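Local coordinates for protein adenylosuccinate lyase (PDB 4EEI) that probably catalyses two fumarate-releasing steps of purine biosynthesis, including cleavage of adenylosuccinate to AMP and fumarate, at residues Y5-I10 with A323-K328; S111-D116 with D315-M320. All coordinates share one frame; numbering follows the deposited sequence.

How the contacts relate
Both contacts lie against helix 304-333, and their centres are 7 Å apart. Contact 1 sets the N-terminal segment 5-10 against residues 323-328; contact 2, deeper in the bundle, packs helix 94-131 on residues 315-320. The two are joined by a salt bridge from Arg325 NE to Asp116 OD2, 2.8 Å long, and by Ile10, whose CD1 lies 3.6 Å from Tyr112 CD2. AMP touches contact 1 through Tyr5, in a site shared with a second subunit. Phe317 of contact 2 is about 12 Å, side chain to side chain, from Arg310 of its own chain, an AMP-binding residue of another copy of the site.

Contact 1: residues Y5-I10 with A323-K328; sequences YDVAEI and ALRRMK. With AMP (adenosine monophosphate), chain C.
Glu9 and Arg325 reach each other from opposite directions by very different side-chain shapes. Glu9 holds CG between its backbone N and carbonyl carbon (chi1 61°) and bends again at chi2, which swings the carboxylate towards helix 304-333, while Arg325 runs out extended from CG to NE. The result is an end-on salt bridge in which both terminal nitrogens settle on a single oxygen: Arg325 NH2 lies 2.8 Å from Glu9 OE1, and Arg325 NH1 lies 2.9 Å from the same atom. OE1 sits in the guanidinium plane, but the carboxylate is turned 48° from that plane, and both nitrogens come to it from one face. Sharing one acceptor, neither N-H points straight at OE1, the straighter being that of NH2 at 148°. Beside the ion pair, Val7 lays its CG1 methyl against Arg325 NH1 at 3.4 Å. Val7 is also the N-cap of helix 8-14, and its carbonyl O accepts from Ile10 N. The Glu9-Arg325 pair thus ties the N-terminal segment to helix 304-333.

At the other end of the segment Tyr5 turns to the ligand. Its OH donates a very short 2.5 Å hydrogen bond to AMP O1P, which lies in the plane of the ring at its edge. Arg4 and Asn276 also bond this AMP, together with Ser306 and Arg310 of the second subunit: an active site built between subunits, as in the fumarase/aspartase superfamily.

Tyr112 of helix 94-131 touches both Glu9 and Arg325, Tyr322 of helix 304-333 meets Val7, and helix 272-293 lies beside Tyr5.

Contact 2: residues S111-D116 with D315-M320; sequences SYVIKD and DNFGIM
Val113 makes the whole of this contact from its side, meeting Phe317 and Met320 with its two methyl branches. The interactions are apolar. CG1 of Val113 rests on Met320 CG at 3.7 Å, and CG2 reaches Phe317 CD1 at 3.9 Å. With chi1 at 177°, CG1 of Val113 is trans to the backbone N, and the other methyl is thereby directed at the phenyl group. It arrives in the ring plane, at the edge, rather than over a face. In Met320, chi1 sets CG trans to the backbone N and brings it against the valine, and the bend at chi2 leaves SD farther back, 4.6 Å from Val113 CG1. In both pairs the side chains cross at about a right angle. Val113 also touches Val321 and Leu324, which makes it a knob in the hole formed by Phe317, Met320, Val321 and Leu324: knobs-into-holes packing, with a hole of residues i, i+3, i+4 and i+7 of one helix.

The polar interactions lie around this patch. Asn316 is buried, yet both ends of its amide are satisfied, OD1 by His226 and ND2 by His287. Within each helix the main chain keeps its regular bonding, Asp116 N to Tyr112 O and Met320 N to Asn316 O.

The packing thus joins two long helices of the central bundle, 94-131 and 304-333. Leu168 of helix 151-173 touches Val113 as well, while the Phe317 ring takes Ile10 of helix 8-14 against it and meets His226 of helix 217-244 with the planes nearly perpendicular.

Contact 1: residues Y5-I10 with A323-K328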
loop_
_atom_site.group_PDB
_atom_site.type_symbol
_atom_site.label_atom_id
_atom_site.label_comp_id
_atom_site.label_asym_id
_atom_site.label_seq_id
_atom_site.Cartn_x
_atom_site.Cartn_y
_atom_site.Cartn_z
ATOM N N TYR B 5 16.367 13.757 11.903
ATOM C CA TYR B 5 16.742 12.344 11.811
ATOM C C TYR B 5 17.886 12.073 10.832
ATOM O O TYR B 5 18.138 10.929 10.469
ATOM C CB TYR B 5 15.533 11.498 11.392
ATOM C CG TYR B 5 14.287 11.759 12.211
ATOM C CD1 TYR B 5 14.286 11.582 13.587
ATOM C CD2 TYR B 5 13.111 12.166 11.601
ATOM C CE1 TYR B 5 13.134 11.816 14.345
ATOM C CE2 TYR B 5 11.959 12.395 12.338
ATOM C CZ TYR B 5 11.979 12.224 13.709
ATOM O OH TYR B 5 10.829 12.462 14.443
ATOM N N ASP B 6 18.576 13.121 10.409
ATOM C CA ASP B 6 19.568 12.999 9.347
ATOM C C ASP B 6 20.860 12.374 9.865
ATOM O O ASP B 6 21.524 12.932 10.726
ATOM C CB ASP B 6 19.858 14.387 8.750
ATOM C CG ASP B 6 20.648 14.321 7.454
ATOM O OD1 ASP B 6 21.412 13.356 7.266
ATOM O OD2 ASP B 6 20.503 15.241 6.618
ATOM N N VAL B 7 21.222 11.221 9.323
ATOM C CA VAL B 7 22.505 10.607 9.636
ATOM C C VAL B 7 23.488 11.094 8.588
ATOM O O VAL B 7 23.344 10.771 7.412
ATOM C CB VAL B 7 22.422 9.077 9.575
ATOM C CG1 VAL B 7 23.785 8.457 9.891
ATOM C CG2 VAL B 7 21.350 8.568 10.539
ATOM N N ALA B 8 24.485 11.858 9.024
ATOM C CA ALA B 8 25.351 12.614 8.120
ATOM C C ALA B 8 25.971 11.784 6.995
ATOM O O ALA B 8 25.968 12.205 5.838
ATOM C CB ALA B 8 26.430 13.359 8.914
ATOM N N GLU B 9 26.503 10.611 7.327
ATOM C CA GLU B 9 27.231 9.828 6.334
ATOM C C GLU B 9 26.297 9.226 5.294
ATOM O O GLU B 9 26.713 8.932 4.172
ATOM C CB GLU B 9 28.071 8.735 6.996
ATOM C CG GLU B 9 27.266 7.720 7.780
ATOM C CD GLU B 9 27.335 7.976 9.273
ATOM O OE1 GLU B 9 27.444 6.990 10.038
ATOM O OE2 GLU B 9 27.279 9.164 9.679
ATOM N N ILE B 10 25.026 9.040 5.649
ATOM C CA ILE B 10 24.078 8.525 4.663
ATOM C C ILE B 10 23.594 9.643 3.736
ATOM O O ILE B 10 23.536 9.470 2.524
ATOM C CB ILE B 10 22.888 7.818 5.330
ATOM C CG1 ILE B 10 23.393 6.744 6.299
ATOM C CG2 ILE B 10 21.957 7.211 4.279
ATOM C CD1 ILE B 10 24.316 5.709 5.653
ATOM N N ALA B 323 16.994 4.132 12.130
ATOM C CA ALA B 323 16.138 3.286 12.954
ATOM C C ALA B 323 16.915 2.123 13.548
ATOM O O ALA B 323 16.706 1.773 14.702
ATOM C CB ALA B 323 14.920 2.779 12.154
ATOM N N LEU B 324 17.800 1.511 12.764
ATOM C CA LEU B 324 18.573 0.369 13.267
ATOM C C LEU B 324 19.517 0.787 14.388
ATOM O O LEU B 324 19.732 0.031 15.338
ATOM C CB LEU B 324 19.375 -0.293 12.147
ATOM C CG LEU B 324 18.547 -0.968 11.051
ATOM C CD1 LEU B 324 19.446 -1.358 9.905
ATOM C CD2 LEU B 324 17.848 -2.206 11.617
ATOM N N ARG B 325 20.111 1.973 14.270
ATOM C CA ARG B 325 21.015 2.471 15.312
ATOM C C ARG B 325 20.252 2.840 16.560
ATOM O O ARG B 325 20.695 2.562 17.682
ATOM C CB ARG B 325 21.813 3.682 14.814
ATOM C CG ARG B 325 22.731 3.368 13.643
ATOM C CD ARG B 325 23.652 4.526 13.308
ATOM N NE ARG B 325 24.509 4.189 12.169
ATOM C CZ ARG B 325 25.339 5.041 11.576
ATOM N NH1 ARG B 325 25.427 6.293 12.001
ATOM N NH2 ARG B 325 26.072 4.637 10.549
ATOM N N ARG B 326 19.107 3.489 16.387
ATOM C CA ARG B 326 18.349 3.928 17.566
ATOM C C ARG B 326 17.748 2.726 18.298
ATOM O O ARG B 326 17.755 2.673 19.536
ATOM C CB ARG B 326 17.251 4.926 17.187
ATOM C CG ARG B 326 16.393 5.344 18.374
ATOM C CD ARG B 326 15.530 6.567 18.085
ATOM N NE ARG B 326 14.876 7.030 19.312
ATOM C CZ ARG B 326 14.247 8.191 19.436
ATOM N NH1 ARG B 326 14.178 9.017 18.400
ATOM N NH2 ARG B 326 13.696 8.525 20.601
ATOM N N MET B 327 17.238 1.759 17.541
ATOM C CA MET B 327 16.720 0.538 18.159
ATOM C C MET B 327 17.811 -0.224 18.905
ATOM O O MET B 327 17.578 -0.735 19.993
ATOM C CB MET B 327 16.068 -0.373 17.124
ATOM C CG MET B 327 15.536 -1.677 17.752
ATOM S SD MET B 327 14.179 -1.393 18.932
ATOM C CE MET B 327 12.785 -1.481 17.804
ATOM N N LYS B 328 19.006 -0.303 18.326
ATOM C CA LYS B 328 20.115 -0.958 19.024
ATOM C C LYS B 328 20.442 -0.265 20.340
ATOM O O LYS B 328 20.621 -0.921 21.378
ATOM C CB LYS B 328 21.364 -1.023 18.137
ATOM C CG LYS B 328 22.614 -1.533 18.871
ATOM C CD LYS B 328 23.853 -0.828 18.348
ATOM C CE LYS B 328 25.145 -1.530 18.736
ATOM N NZ LYS B 328 25.411 -1.590 20.209
HETATM P P AMP C . 9.743 12.426 17.533
HETATM O O1P AMP C . 11.107 12.550 16.905
HETATM O O2P AMP C . 9.348 11.015 17.878
HETATM O O3P AMP C . 8.673 13.215 16.829
HETATM O "O5'" AMP C . 9.903 13.151 18.959
HETATM C "C5'" AMP C . 8.774 13.368 19.801
HETATM C "C4'" AMP C . 9.129 14.415 20.848
HETATM O "O4'" AMP C . 7.995 14.704 21.670
HETATM C "C3'" AMP C . 10.228 13.912 21.767
HETATM O "O3'" AMP C . 11.190 14.951 21.946
HETATM C "C2'" AMP C . 9.534 13.632 23.081
HETATM O "O2'" AMP C . 10.392 13.919 24.184
HETATM C "C1'" AMP C . 8.350 14.580 23.049
HETATM N N9 AMP C . 7.214 14.060 23.846
HETATM C C8 AMP C . 7.259 13.057 24.739
HETATM N N7 AMP C . 6.039 12.843 25.293
HETATM C C5 AMP C . 5.188 13.729 24.746
HETATM C C6 AMP C . 3.750 14.052 24.880
HETATM N N6 AMP C . 2.957 13.364 25.733
HETATM N N1 AMP C . 3.259 15.056 24.122
HETATM C C2 AMP C . 4.036 15.748 23.270
HETATM N N3 AMP C . 5.348 15.509 23.098
HETATM C C4 AMP C . 5.969 14.530 23.795
#

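Contact 2: residues S111-D116 with D315-M320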
loop_
_atom_site.group_PDB
_atom_site.type_symbol
_atom_site.label_atom_id
_atom_site.label_comp_id
_atom_site.label_asym_id
_atom_site.label_seq_id
_atom_site.Cartn_x
_atom_site.Cartn_y
_atom_site.Cartn_z
ATOM N N SER B 111 26.155 -1.039 2.704
ATOM C CA SER B 111 27.242 -1.378 3.607
ATOM C C SER B 111 26.931 -0.899 5.017
ATOM O O SER B 111 27.220 -1.590 5.995
ATOM C CB SER B 111 28.555 -0.765 3.116
ATOM O OG SER B 111 28.914 -1.340 1.873
ATOM N N TYR B 112 26.336 0.287 5.116
ATOM C CA TYR B 112 25.986 0.847 6.422
ATOM C C TYR B 112 24.776 0.132 7.031
ATOM O O TYR B 112 24.744 -0.125 8.237
ATOM C CB TYR B 112 25.704 2.353 6.320
ATOM C CG TYR B 112 26.939 3.223 6.220
ATOM C CD1 TYR B 112 27.734 3.476 7.339
ATOM C CD2 TYR B 112 27.301 3.813 5.019
ATOM C CE1 TYR B 112 28.870 4.277 7.253
ATOM C CE2 TYR B 112 28.433 4.619 4.926
ATOM C CZ TYR B 112 29.209 4.845 6.043
ATOM O OH TYR B 112 30.326 5.647 5.938
ATOM N N VAL B 113 23.782 -0.170 6.205
ATOM C CA VAL B 113 22.588 -0.868 6.682
ATOM C C VAL B 113 22.970 -2.233 7.230
ATOM O O VAL B 113 22.521 -2.625 8.302
ATOM C CB VAL B 113 21.580 -1.049 5.555
ATOM C CG1 VAL B 113 20.362 -1.857 6.041
ATOM C CG2 VAL B 113 21.146 0.316 5.026
ATOM N N ILE B 114 23.821 -2.942 6.496
ATOM C CA ILE B 114 24.233 -4.289 6.895
ATOM C C ILE B 114 25.031 -4.261 8.203
ATOM O O ILE B 114 24.810 -5.089 9.104
ATOM C CB ILE B 114 25.026 -4.980 5.762
ATOM C CG1 ILE B 114 24.068 -5.384 4.643
ATOM C CG2 ILE B 114 25.767 -6.225 6.281
ATOM C CD1 ILE B 114 24.762 -5.906 3.388
ATOM N N LYS B 115 25.947 -3.301 8.323
ATOM C CA LYS B 115 26.738 -3.173 9.542
ATOM C C LYS B 115 25.815 -2.895 10.716
ATOM O O LYS B 115 25.952 -3.492 11.790
ATOM C CB LYS B 115 27.753 -2.031 9.417
ATOM C CG LYS B 115 28.560 -1.798 10.688
ATOM C CD LYS B 115 29.344 -0.487 10.641
ATOM C CE LYS B 115 30.204 -0.291 11.898
ATOM N NZ LYS B 115 29.417 -0.315 13.170
ATOM N N ASP B 116 24.861 -1.994 10.510
ATOM C CA ASP B 116 23.948 -1.625 11.593
ATOM C C ASP B 116 22.913 -2.710 11.903
ATOM O O ASP B 116 22.522 -2.877 13.053
ATOM C CB ASP B 116 23.265 -0.286 11.299
ATOM C CG ASP B 116 24.228 0.888 11.390
ATOM O OD1 ASP B 116 25.142 0.843 12.237
ATOM O OD2 ASP B 116 24.084 1.849 10.606
ATOM N N ASP B 315 15.614 8.728 1.520
ATOM C CA ASP B 315 14.839 8.633 2.758
ATOM C C ASP B 315 14.824 7.208 3.276
ATOM O O ASP B 315 14.896 6.982 4.472
ATOM C CB ASP B 315 13.401 9.099 2.568
ATOM C CG ASP B 315 13.287 10.600 2.434
ATOM O OD1 ASP B 315 14.293 11.301 2.669
ATOM O OD2 ASP B 315 12.183 11.079 2.102
ATOM N N ASN B 316 14.698 6.249 2.371
ATOM C CA ASN B 316 14.668 4.850 2.778
ATOM C C ASN B 316 15.965 4.453 3.481
ATOM O O ASN B 316 15.947 3.920 4.590
ATOM C CB ASN B 316 14.403 3.957 1.564
ATOM C CG ASN B 316 14.202 2.511 1.944
ATOM O OD1 ASN B 316 15.172 1.751 2.084
ATOM N ND2 ASN B 316 12.942 2.116 2.115
ATOM N N PHE B 317 17.102 4.731 2.853
ATOM C CA PHE B 317 18.371 4.414 3.494
ATOM C C PHE B 317 18.609 5.248 4.750
ATOM O O PHE B 317 19.106 4.741 5.768
ATOM C CB PHE B 317 19.526 4.552 2.497
ATOM C CG PHE B 317 19.548 3.461 1.469
ATOM C CD1 PHE B 317 19.941 2.176 1.817
ATOM C CD2 PHE B 317 19.169 3.712 0.161
ATOM C CE1 PHE B 317 19.957 1.152 0.869
ATOM C CE2 PHE B 317 19.182 2.697 -0.791
ATOM C CZ PHE B 317 19.575 1.418 -0.430
ATOM N N GLY B 318 18.250 6.527 4.698
ATOM C CA GLY B 318 18.443 7.387 5.857
ATOM C C GLY B 318 17.620 6.922 7.054
ATOM O O GLY B 318 18.111 6.857 8.178
ATOM N N ILE B 319 16.359 6.603 6.816
ATOM C CA ILE B 319 15.499 6.139 7.892
ATOM C C ILE B 319 15.948 4.763 8.389
ATOM O O ILE B 319 15.937 4.505 9.587
ATOM C CB ILE B 319 14.037 6.062 7.427
ATOM C CG1 ILE B 319 13.478 7.475 7.217
ATOM C CG2 ILE B 319 13.187 5.307 8.442
ATOM C CD1 ILE B 319 12.130 7.477 6.458
ATOM N N MET B 320 16.339 3.884 7.474
ATOM C CA MET B 320 16.734 2.529 7.868
ATOM C C MET B 320 17.948 2.570 8.791
ATOM O O MET B 320 17.970 1.922 9.840
ATOM C CB MET B 320 17.037 1.660 6.640
ATOM C CG MET B 320 17.520 0.249 6.996
ATOM S SD MET B 320 16.248 -0.705 7.850
ATOM C CE MET B 320 15.146 -1.088 6.497
#